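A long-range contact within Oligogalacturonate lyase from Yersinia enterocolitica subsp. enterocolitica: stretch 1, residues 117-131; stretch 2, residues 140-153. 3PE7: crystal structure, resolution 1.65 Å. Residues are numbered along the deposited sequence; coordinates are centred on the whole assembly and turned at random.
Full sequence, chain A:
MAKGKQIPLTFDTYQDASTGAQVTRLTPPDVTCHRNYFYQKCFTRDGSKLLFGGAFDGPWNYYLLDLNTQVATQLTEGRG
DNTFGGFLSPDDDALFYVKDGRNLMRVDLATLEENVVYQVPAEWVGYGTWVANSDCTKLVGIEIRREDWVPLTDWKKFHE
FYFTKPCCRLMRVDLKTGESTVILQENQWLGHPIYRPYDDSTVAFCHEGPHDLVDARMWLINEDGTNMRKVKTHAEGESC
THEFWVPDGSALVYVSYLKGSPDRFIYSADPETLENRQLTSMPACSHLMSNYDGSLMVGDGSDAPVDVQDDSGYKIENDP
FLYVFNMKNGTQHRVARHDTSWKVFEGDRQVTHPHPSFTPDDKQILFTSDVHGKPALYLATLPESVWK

Stretch 1 117-131: VYQVPAEWVGYGTWV
Stretch 2 (140-153) VGIEIRREDWVPLT

The antiparallel pairing of these stretches is interrupted at Gly128, where the first chain turns a corner (phi/psi 71/-154, a positive phi that favours glycine) and two waters occupy the gap. Tyr127 O and Ile142 O, both acceptors, are 3.4 Å apart without a bond; Ile142 N, 3.9 Å from Tyr127 O, is too far to close the pair, and its single proton is shared between the oxygens of water 1 (3.2 Å) and water 2 (2.9 Å). Those oxygens lie 2.7 and 2.9 Å from Tyr127 O, and that of water 1 is 2.9 Å from Thr129 O; with more acceptors in reach than protons, these bonds cannot all be fully occupied at once.

Direct pairing flanks the gap. Strand 124-127 runs at 143° to strand 140-145. Trp124 lies opposite Arg145 and Gly126 opposite Glu143, with CA-CA distances of 4.4 and 4.5 Å, as expected for non-hydrogen-bonded pairs. Between them, Val125 and Ile144 exchange bonds, N of each to O of the other, both 2.8 Å, while Tyr127 N reaches Ile142 O at 2.9 Å. Beyond the corner antiparallel pairing resumes at 150°, its register shifted by two residues: Tyr127 lies across from Ile142, but Trp130 from Gly141 and Val131 from Val140. Val131 N to Val140 O and Val140 N to Val131 O are both 2.9 Å.

Gly141 permits close packing there. Extended at -165/172, it places its CA 3.8 Å from the centroid of the Trp130 six-membered ring (chi1 -67°, chi2 83°), over the face; an ideal CB would lie 2.4 Å from Trp130 CE3, a clash.

Glu143 (chi1 m, chi2 t, chi3 1°) carries its carboxylate back to the first stretch. Tyr118 OH (chi1 t, chi2 -103°) donates to Glu143 OE2 at a very short 2.5 Å, and Trp130 CH2 lies 3.7 Å from the same OE2, which sits at the edge of each ring.

On the face bearing Val125, Tyr127, Ile142 and Ile144, packing is apolar. Tyr127 (chi1 t) sets its CB 3.7 Å from Ile144 CD1. Val125 CG1 stands 3.8 Å from the centroid of the Trp149 five-membered ring, 15° off its normal.

A type I turn, Pro121 to Trp124, closed by Trp124 N to Pro121 O at 3.1 Å, presents carbonyls to Arg146 (chi t, t, m, -76°). Arg146 NE and NH2 both donate to Ala122 O, at 3.0 and 3.1 Å, and Arg146 N to Glu123 O at 2.9 Å.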

ATOM      1  N   VAL A 117       1.249 -13.566  16.413  1.00 16.90           N
ATOM      2  CA  VAL A 117       2.522 -14.069  15.923  1.00 17.80           C
ATOM      3  C   VAL A 117       3.679 -13.340  16.600  1.00 17.90           C
ATOM      4  O   VAL A 117       4.694 -13.954  16.953  1.00 19.02           O
ATOM      5  CB  VAL A 117       2.625 -13.948  14.381  1.00 17.83           C
ATOM      6  CG1 VAL A 117       4.014 -14.310  13.916  1.00 19.42           C
ATOM      7  CG2 VAL A 117       1.578 -14.840  13.701  1.00 20.21           C
ATOM      8  N   TYR A 118       3.527 -12.030  16.785  1.00 17.40           N
ATOM      9  CA  TYR A 118       4.586 -11.209  17.371  1.00 16.64           C
ATOM     10  C   TYR A 118       3.949 -10.009  18.043  1.00 16.89           C
ATOM     11  O   TYR A 118       2.978  -9.456  17.514  1.00 15.76           O
ATOM     12  CB  TYR A 118       5.595 -10.738  16.300  1.00 16.78           C
ATOM     13  CG  TYR A 118       6.615  -9.710  16.766  1.00 16.30           C
ATOM     14  CD1 TYR A 118       6.472  -8.356  16.441  1.00 15.77           C
ATOM     15  CD2 TYR A 118       7.737 -10.093  17.519  1.00 17.53           C
ATOM     16  CE1 TYR A 118       7.403  -7.406  16.850  1.00 17.53           C
ATOM     17  CE2 TYR A 118       8.692  -9.141  17.935  1.00 17.26           C
ATOM     18  CZ  TYR A 118       8.507  -7.792  17.607  1.00 20.58           C
ATOM     19  OH  TYR A 118       9.438  -6.844  18.009  1.00 18.30           O
ATOM     20  N   GLN A 119       4.491  -9.622  19.201  1.00 16.51           N
ATOM     21  CA  GLN A 119       4.068  -8.402  19.878  1.00 16.90           C
ATOM     22  C   GLN A 119       5.228  -7.417  19.979  1.00 16.76           C
ATOM     23  O   GLN A 119       6.311  -7.755  20.482  1.00 16.27           O
ATOM     24  CB  GLN A 119       3.517  -8.709  21.273  1.00 17.64           C
ATOM     25  CG  GLN A 119       3.073  -7.471  22.033  1.00 19.69           C
ATOM     26  CD  GLN A 119       2.383  -7.804  23.329  1.00 24.15           C
ATOM     27  OE1 GLN A 119       3.017  -7.859  24.377  1.00 26.47           O
ATOM     28  NE2 GLN A 119       1.083  -8.045  23.267  1.00 25.33           N
ATOM     29  N   VAL A 120       5.008  -6.189  19.509  1.00 16.47           N
ATOM     30  CA  VAL A 120       6.002  -5.146  19.669  1.00 16.31           C
ATOM     31  C   VAL A 120       6.203  -4.966  21.180  1.00 17.10           C
ATOM     32  O   VAL A 120       5.220  -4.801  21.910  1.00 17.62           O
ATOM     33  CB  VAL A 120       5.553  -3.822  19.017  1.00 16.03           C
ATOM     34  CG1 VAL A 120       6.601  -2.726  19.225  1.00 14.87           C
ATOM     35  CG2 VAL A 120       5.272  -4.035  17.498  1.00 15.56           C
ATOM     36  N   PRO A 121       7.460  -5.054  21.648  1.00 17.70           N
ATOM     37  CA  PRO A 121       7.677  -4.988  23.108  1.00 18.34           C
ATOM     38  C   PRO A 121       7.396  -3.597  23.697  1.00 18.94           C
ATOM     39  O   PRO A 121       7.331  -2.613  22.957  1.00 18.34           O
ATOM     40  CB  PRO A 121       9.140  -5.438  23.289  1.00 18.32           C
ATOM     41  CG  PRO A 121       9.786  -5.303  21.954  1.00 18.71           C
ATOM     42  CD  PRO A 121       8.704  -5.317  20.895  1.00 17.40           C
ATOM     43  N   ALA A 122       7.227  -3.550  25.022  1.00 19.91           N
ATOM     44  CA  ALA A 122       6.776  -2.365  25.779  1.00 20.39           C
ATOM     45  C   ALA A 122       7.461  -1.037  25.488  1.00 20.67           C
ATOM     46  O   ALA A 122       6.799   0.008  25.458  1.00 21.16           O
ATOM     47  CB  ALA A 122       6.881  -2.649  27.299  1.00 20.78           C
ATOM     48  N   GLU A 123       8.778  -1.081  25.313  1.00 20.86           N
ATOM     49  CA  GLU A 123       9.598   0.129  25.203  1.00 20.66           C
ATOM     50  C   GLU A 123       9.633   0.702  23.790  1.00 19.10           C
ATOM     51  O   GLU A 123      10.360   1.656  23.526  1.00 17.98           O
ATOM     52  CB  GLU A 123      11.035  -0.183  25.630  1.00 22.12           C
ATOM     53  CG  GLU A 123      11.243  -0.350  27.137  1.00 26.38           C
ATOM     54  CD  GLU A 123      12.726  -0.343  27.522  1.00 32.27           C
ATOM     55  OE1 GLU A 123      13.189  -1.329  28.140  1.00 33.86           O
ATOM     56  OE2 GLU A 123      13.428   0.655  27.213  1.00 34.44           O
ATOM     57  N   TRP A 124       8.854   0.096  22.899  1.00 17.80           N
ATOM     58  CA  TRP A 124       8.850   0.432  21.479  1.00 16.86           C
ATOM     59  C   TRP A 124       7.416   0.568  20.966  1.00 15.94           C
ATOM     60  O   TRP A 124       6.472   0.065  21.583  1.00 16.08           O
ATOM     61  CB  TRP A 124       9.604  -0.643  20.681  1.00 16.29           C
ATOM     62  CG  TRP A 124      11.056  -0.764  21.087  1.00 16.03           C
ATOM     63  CD1 TRP A 124      11.553  -1.497  22.121  1.00 16.60           C
ATOM     64  CD2 TRP A 124      12.172  -0.120  20.472  1.00 15.79           C
ATOM     65  NE1 TRP A 124      12.915  -1.350  22.196  1.00 16.41           N
ATOM     66  CE2 TRP A 124      13.324  -0.502  21.198  1.00 15.80           C
ATOM     67  CE3 TRP A 124      12.315   0.740  19.378  1.00 14.80           C
ATOM     68  CZ2 TRP A 124      14.603  -0.068  20.856  1.00 17.52           C
ATOM     69  CZ3 TRP A 124      13.587   1.197  19.042  1.00 15.02           C
ATOM     70  CH2 TRP A 124      14.723   0.793  19.787  1.00 16.16           C
ATOM     71  N   VAL A 125       7.276   1.270  19.842  1.00 15.87           N
ATOM     72  CA  VAL A 125       5.995   1.463  19.164  1.00 15.47           C
ATOM     73  C   VAL A 125       6.169   1.068  17.688  1.00 15.16           C
ATOM     74  O   VAL A 125       7.084   1.553  17.012  1.00 15.34           O
ATOM     75  CB  VAL A 125       5.509   2.934  19.250  1.00 15.53           C
ATOM     76  CG1 VAL A 125       4.116   3.081  18.640  1.00 15.73           C
ATOM     77  CG2 VAL A 125       5.515   3.434  20.693  1.00 15.53           C
ATOM     78  N   GLY A 126       5.287   0.196  17.205  1.00 15.35           N
ATOM     79  CA  GLY A 126       5.283  -0.160  15.784  1.00 15.89           C
ATOM     80  C   GLY A 126       4.969   1.070  14.940  1.00 16.01           C
ATOM     81  O   GLY A 126       4.075   1.853  15.271  1.00 16.20           O
ATOM     82  N   TYR A 127       5.725   1.245  13.860  1.00 16.19           N
ATOM     83  CA  TYR A 127       5.509   2.331  12.914  1.00 16.14           C
ATOM     84  C   TYR A 127       5.316   1.797  11.498  1.00 15.93           C
ATOM     85  O   TYR A 127       6.127   1.024  11.000  1.00 16.28           O
ATOM     86  CB  TYR A 127       6.648   3.355  12.933  1.00 16.44           C
ATOM     87  CG  TYR A 127       6.510   4.372  11.821  1.00 17.41           C
ATOM     88  CD1 TYR A 127       7.259   4.262  10.641  1.00 17.68           C
ATOM     89  CD2 TYR A 127       5.581   5.416  11.918  1.00 18.33           C
ATOM     90  CE1 TYR A 127       7.108   5.186   9.595  1.00 18.20           C
ATOM     91  CE2 TYR A 127       5.421   6.335  10.878  1.00 18.67           C
ATOM     92  CZ  TYR A 127       6.192   6.214   9.727  1.00 17.87           C
ATOM     93  OH  TYR A 127       6.029   7.104   8.703  1.00 19.62           O
ATOM     94  N   GLY A 128       4.236   2.220  10.858  1.00 15.39           N
ATOM     95  CA  GLY A 128       3.943   1.812   9.477  1.00 14.99           C
ATOM     96  C   GLY A 128       3.516   0.360   9.321  1.00 14.98           C
ATOM     97  O   GLY A 128       2.984  -0.266  10.255  1.00 15.47           O
ATOM     98  N   THR A 129       3.762  -0.180   8.127  1.00 13.90           N
ATOM     99  CA  THR A 129       3.192  -1.452   7.705  1.00 13.12           C
ATOM    100  C   THR A 129       4.245  -2.570   7.753  1.00 12.36           C
ATOM    101  O   THR A 129       5.361  -2.370   7.310  1.00 12.87           O
ATOM    102  CB  THR A 129       2.619  -1.323   6.273  1.00 13.36           C
ATOM    103  OG1 THR A 129       1.637  -0.265   6.256  1.00 13.21           O
ATOM    104  CG2 THR A 129       1.946  -2.609   5.834  1.00 13.20           C
ATOM    105  N   TRP A 130       3.871  -3.718   8.301  1.00 12.88           N
ATOM    106  CA  TRP A 130       4.744  -4.907   8.272  1.00 12.50           C
ATOM    107  C   TRP A 130       4.577  -5.590   6.918  1.00 12.58           C
ATOM    108  O   TRP A 130       3.437  -5.783   6.456  1.00 12.84           O
ATOM    109  CB  TRP A 130       4.365  -5.864   9.400  1.00 13.55           C
ATOM    110  CG  TRP A 130       4.654  -5.292  10.736  1.00 14.61           C
ATOM    111  CD1 TRP A 130       3.863  -4.440  11.451  1.00 19.22           C
ATOM    112  CD2 TRP A 130       5.837  -5.500  11.520  1.00 16.60           C
ATOM    113  NE1 TRP A 130       4.479  -4.107  12.645  1.00 20.67           N
ATOM    114  CE2 TRP A 130       5.693  -4.746  12.710  1.00 18.38           C
ATOM    115  CE3 TRP A 130       7.009  -6.244  11.330  1.00 15.88           C
ATOM    116  CZ2 TRP A 130       6.675  -4.729  13.716  1.00 18.06           C
ATOM    117  CZ3 TRP A 130       7.991  -6.221  12.329  1.00 16.38           C
ATOM    118  CH2 TRP A 130       7.813  -5.472  13.507  1.00 16.91           C
ATOM    119  N   VAL A 131       5.692  -5.965   6.279  1.00 12.13           N
ATOM    120  CA  VAL A 131       5.629  -6.523   4.911  1.00 12.42           C
ATOM    121  C   VAL A 131       6.318  -7.881   4.884  1.00 12.17           C
ATOM    122  O   VAL A 131       7.420  -8.022   5.401  1.00 12.17           O
ATOM    123  CB  VAL A 131       6.303  -5.564   3.883  1.00 12.67           C
ATOM    124  CG1 VAL A 131       6.496  -6.245   2.507  1.00 13.25           C
ATOM    125  CG2 VAL A 131       5.478  -4.295   3.743  1.00 13.11           C
ATOM    126  N   VAL A 140       9.247  -7.776   7.627  1.00 12.95           N
ATOM    127  CA  VAL A 140      10.024  -6.602   8.029  1.00 12.41           C
ATOM    128  C   VAL A 140       9.082  -5.466   8.445  1.00 12.91           C
ATOM    129  O   VAL A 140       7.981  -5.328   7.906  1.00 12.58           O
ATOM    130  CB  VAL A 140      11.042  -6.109   6.970  1.00 12.83           C
ATOM    131  CG1 VAL A 140      12.268  -7.035   6.948  1.00 12.80           C
ATOM    132  CG2 VAL A 140      10.417  -5.996   5.571  1.00 11.04           C
ATOM    133  N   GLY A 141       9.533  -4.673   9.418  1.00 13.31           N
ATOM    134  CA  GLY A 141       8.762  -3.522   9.900  1.00 12.55           C
ATOM    135  C   GLY A 141       9.636  -2.601  10.721  1.00 13.52           C
ATOM    136  O   GLY A 141      10.772  -2.945  11.045  1.00 13.65           O
ATOM    137  N   ILE A 142       9.102  -1.436  11.077  1.00 12.56           N
ATOM    138  CA  ILE A 142       9.838  -0.453  11.869  1.00 12.83           C
ATOM    139  C   ILE A 142       9.269  -0.377  13.278  1.00 12.38           C
ATOM    140  O   ILE A 142       8.066  -0.391  13.457  1.00 12.97           O
ATOM    141  CB  ILE A 142       9.771   0.962  11.234  1.00 12.84           C
ATOM    142  CG1 ILE A 142      10.333   0.961   9.803  1.00 12.45           C
ATOM    143  CG2 ILE A 142      10.516   2.006  12.088  1.00 13.55           C
ATOM    144  CD1 ILE A 142      11.783   0.522   9.681  1.00 13.93           C
ATOM    145  N   GLU A 143      10.152  -0.318  14.269  1.00 12.41           N
ATOM    146  CA  GLU A 143       9.760   0.018  15.639  1.00 13.21           C
ATOM    147  C   GLU A 143      10.508   1.264  16.079  1.00 13.17           C
ATOM    148  O   GLU A 143      11.694   1.435  15.774  1.00 14.04           O
ATOM    149  CB  GLU A 143      10.059  -1.145  16.590  1.00 12.48           C
ATOM    150  CG  GLU A 143       9.199  -2.385  16.311  1.00 13.97           C
ATOM    151  CD  GLU A 143       9.589  -3.582  17.145  1.00 16.35           C
ATOM    152  OE1 GLU A 143      10.525  -3.469  17.981  1.00 17.98           O
ATOM    153  OE2 GLU A 143       8.931  -4.628  16.970  1.00 14.86           O
ATOM    154  N   ILE A 144       9.807   2.151  16.779  1.00 13.74           N
ATOM    155  CA  ILE A 144      10.390   3.419  17.224  1.00 14.07           C
ATOM    156  C   ILE A 144      10.394   3.418  18.748  1.00 14.57           C
ATOM    157  O   ILE A 144       9.437   2.955  19.366  1.00 15.01           O
ATOM    158  CB  ILE A 144       9.580   4.631  16.690  1.00 14.57           C
ATOM    159  CG1 ILE A 144       9.524   4.577  15.148  1.00 13.21           C
ATOM    160  CG2 ILE A 144      10.158   5.964  17.229  1.00 14.79           C
ATOM    161  CD1 ILE A 144       8.907   5.815  14.440  1.00 15.93           C
ATOM    162  N   ARG A 145      11.480   3.891  19.351  1.00 15.17           N
ATOM    163  CA  ARG A 145      11.559   3.883  20.804  1.00 16.13           C
ATOM    164  C   ARG A 145      10.407   4.721  21.352  1.00 16.17           C
ATOM    165  O   ARG A 145      10.145   5.809  20.848  1.00 15.80           O
ATOM    166  CB  ARG A 145      12.912   4.422  21.285  1.00 17.08           C
ATOM    167  CG  ARG A 145      13.183   4.073  22.731  1.00 20.77           C
ATOM    168  CD  ARG A 145      14.496   4.659  23.242  1.00 24.65           C
ATOM    169  NE  ARG A 145      15.667   4.115  22.555  1.00 24.44           N
ATOM    170  CZ  ARG A 145      16.165   2.890  22.745  1.00 26.11           C
ATOM    171  NH1 ARG A 145      15.606   2.047  23.606  1.00 26.38           N
ATOM    172  NH2 ARG A 145      17.246   2.508  22.072  1.00 25.80           N
ATOM    173  N   ARG A 146       9.717   4.199  22.362  1.00 16.64           N
ATOM    174  CA  ARG A 146       8.534   4.884  22.915  1.00 17.95           C
ATOM    175  C   ARG A 146       8.836   6.332  23.318  1.00 17.33           C
ATOM    176  O   ARG A 146       8.029   7.233  23.073  1.00 16.87           O
ATOM    177  CB  ARG A 146       7.959   4.125  24.117  1.00 18.34           C
ATOM    178  CG  ARG A 146       6.715   4.808  24.714  1.00 21.15           C
ATOM    179  CD  ARG A 146       6.119   4.027  25.861  1.00 23.26           C
ATOM    180  NE  ARG A 146       5.628   2.727  25.421  1.00 27.26           N
ATOM    181  CZ  ARG A 146       4.504   2.527  24.738  1.00 27.66           C
ATOM    182  NH1 ARG A 146       3.729   3.545  24.386  1.00 29.27           N
ATOM    183  NH2 ARG A 146       4.167   1.292  24.393  1.00 29.30           N
ATOM    184  N   GLU A 147       9.987   6.535  23.962  1.00 18.29           N
ATOM    185  CA  GLU A 147      10.456   7.863  24.373  1.00 19.83           C
ATOM    186  C   GLU A 147      10.483   8.859  23.229  1.00 18.86           C
ATOM    187  O   GLU A 147      10.293  10.070  23.436  1.00 19.02           O
ATOM    188  CB  GLU A 147      11.880   7.764  24.921  1.00 21.09           C
ATOM    189  CG  GLU A 147      12.057   8.043  26.381  1.00 25.72           C
ATOM    190  CD  GLU A 147      13.492   8.473  26.663  1.00 31.39           C
ATOM    191  OE1 GLU A 147      13.696   9.491  27.379  1.00 35.47           O
ATOM    192  OE2 GLU A 147      14.413   7.808  26.125  1.00 33.18           O
ATOM    193  N   ASP A 148      10.748   8.345  22.028  1.00 17.70           N
ATOM    194  CA  ASP A 148      10.898   9.166  20.831  1.00 17.38           C
ATOM    195  C   ASP A 148       9.620   9.229  20.001  1.00 17.27           C
ATOM    196  O   ASP A 148       9.533  10.030  19.070  1.00 18.29           O
ATOM    197  CB  ASP A 148      12.015   8.607  19.949  1.00 17.47           C
ATOM    198  CG  ASP A 148      13.382   8.774  20.564  1.00 18.06           C
ATOM    199  OD1 ASP A 148      13.510   9.551  21.544  1.00 19.57           O
ATOM    200  OD2 ASP A 148      14.341   8.145  20.055  1.00 16.53           O
ATOM    201  N   TRP A 149       8.642   8.390  20.324  1.00 16.49           N
ATOM    202  CA  TRP A 149       7.415   8.331  19.541  1.00 16.31           C
ATOM    203  C   TRP A 149       6.399   9.368  19.985  1.00 16.71           C
ATOM    204  O   TRP A 149       6.244   9.614  21.184  1.00 17.05           O
ATOM    205  CB  TRP A 149       6.777   6.940  19.615  1.00 15.74           C
ATOM    206  CG  TRP A 149       5.450   6.875  18.899  1.00 18.01           C
ATOM    207  CD1 TRP A 149       4.208   6.697  19.464  1.00 17.20           C
ATOM    208  CD2 TRP A 149       5.230   7.033  17.493  1.00 21.42           C
ATOM    209  NE1 TRP A 149       3.242   6.710  18.486  1.00 20.45           N
ATOM    210  CE2 TRP A 149       3.837   6.908  17.269  1.00 21.04           C
ATOM    211  CE3 TRP A 149       6.074   7.273  16.395  1.00 22.31           C
ATOM    212  CZ2 TRP A 149       3.266   7.022  15.994  1.00 21.54           C
ATOM    213  CZ3 TRP A 149       5.504   7.372  15.121  1.00 24.15           C
ATOM    214  CH2 TRP A 149       4.112   7.251  14.935  1.00 22.92           C
ATOM    215  N   VAL A 150       5.730   9.977  19.008  1.00 16.21           N
ATOM    216  CA  VAL A 150       4.541  10.789  19.249  1.00 16.86           C
ATOM    217  C   VAL A 150       3.486  10.381  18.204  1.00 16.98           C
ATOM    218  O   VAL A 150       3.846  10.005  17.084  1.00 16.33           O
ATOM    219  CB  VAL A 150       4.836  12.306  19.154  1.00 17.25           C
ATOM    220  CG1 VAL A 150       5.933  12.724  20.146  1.00 17.81           C
ATOM    221  CG2 VAL A 150       5.214  12.713  17.737  1.00 16.78           C
ATOM    222  N   PRO A 151       2.183  10.451  18.563  1.00 16.37           N
ATOM    223  CA  PRO A 151       1.126  10.173  17.587  1.00 16.71           C
ATOM    224  C   PRO A 151       1.160  11.176  16.427  1.00 16.76           C
ATOM    225  O   PRO A 151       1.153  12.391  16.653  1.00 16.64           O
ATOM    226  CB  PRO A 151      -0.172  10.343  18.404  1.00 16.28           C
ATOM    227  CG  PRO A 151       0.223  10.224  19.817  1.00 16.63           C
ATOM    228  CD  PRO A 151       1.647  10.693  19.919  1.00 16.42           C
ATOM    229  N   LEU A 152       1.232  10.677  15.192  1.00 16.74           N
ATOM    230  CA  LEU A 152       1.405  11.567  14.044  1.00 17.04           C
ATOM    231  C   LEU A 152       0.057  11.812  13.389  1.00 18.16           C
ATOM    232  O   LEU A 152      -0.227  11.322  12.277  1.00 18.36           O
ATOM    233  CB  LEU A 152       2.409  10.966  13.061  1.00 16.96           C
ATOM    234  CG  LEU A 152       3.827  10.814  13.641  1.00 16.90           C
ATOM    235  CD1 LEU A 152       4.751  10.079  12.654  1.00 17.95           C
ATOM    236  CD2 LEU A 152       4.427  12.167  14.048  1.00 17.99           C
ATOM    237  N   THR A 153      -0.775  12.574  14.095  1.00 19.06           N
ATOM    238  CA  THR A 153      -2.199  12.656  13.761  1.00 20.01           C
ATOM    239  C   THR A 153      -2.546  13.748  12.752  1.00 20.85           C
ATOM    240  O   THR A 153      -3.694  13.834  12.298  1.00 21.61           O
ATOM    241  CB  THR A 153      -3.060  12.836  15.020  1.00 19.87           C
ATOM    242  OG1 THR A 153      -2.675  14.047  15.679  1.00 19.89           O
ATOM    243  CG2 THR A 153      -2.901  11.629  15.966  1.00 20.16           C
TER
HETATM  244  O   HOH W   1       6.989  -0.494   8.892  1.00 20.44           O
HETATM  245  O   HOH W   2       6.266  -1.800  11.642  1.00 37.48           O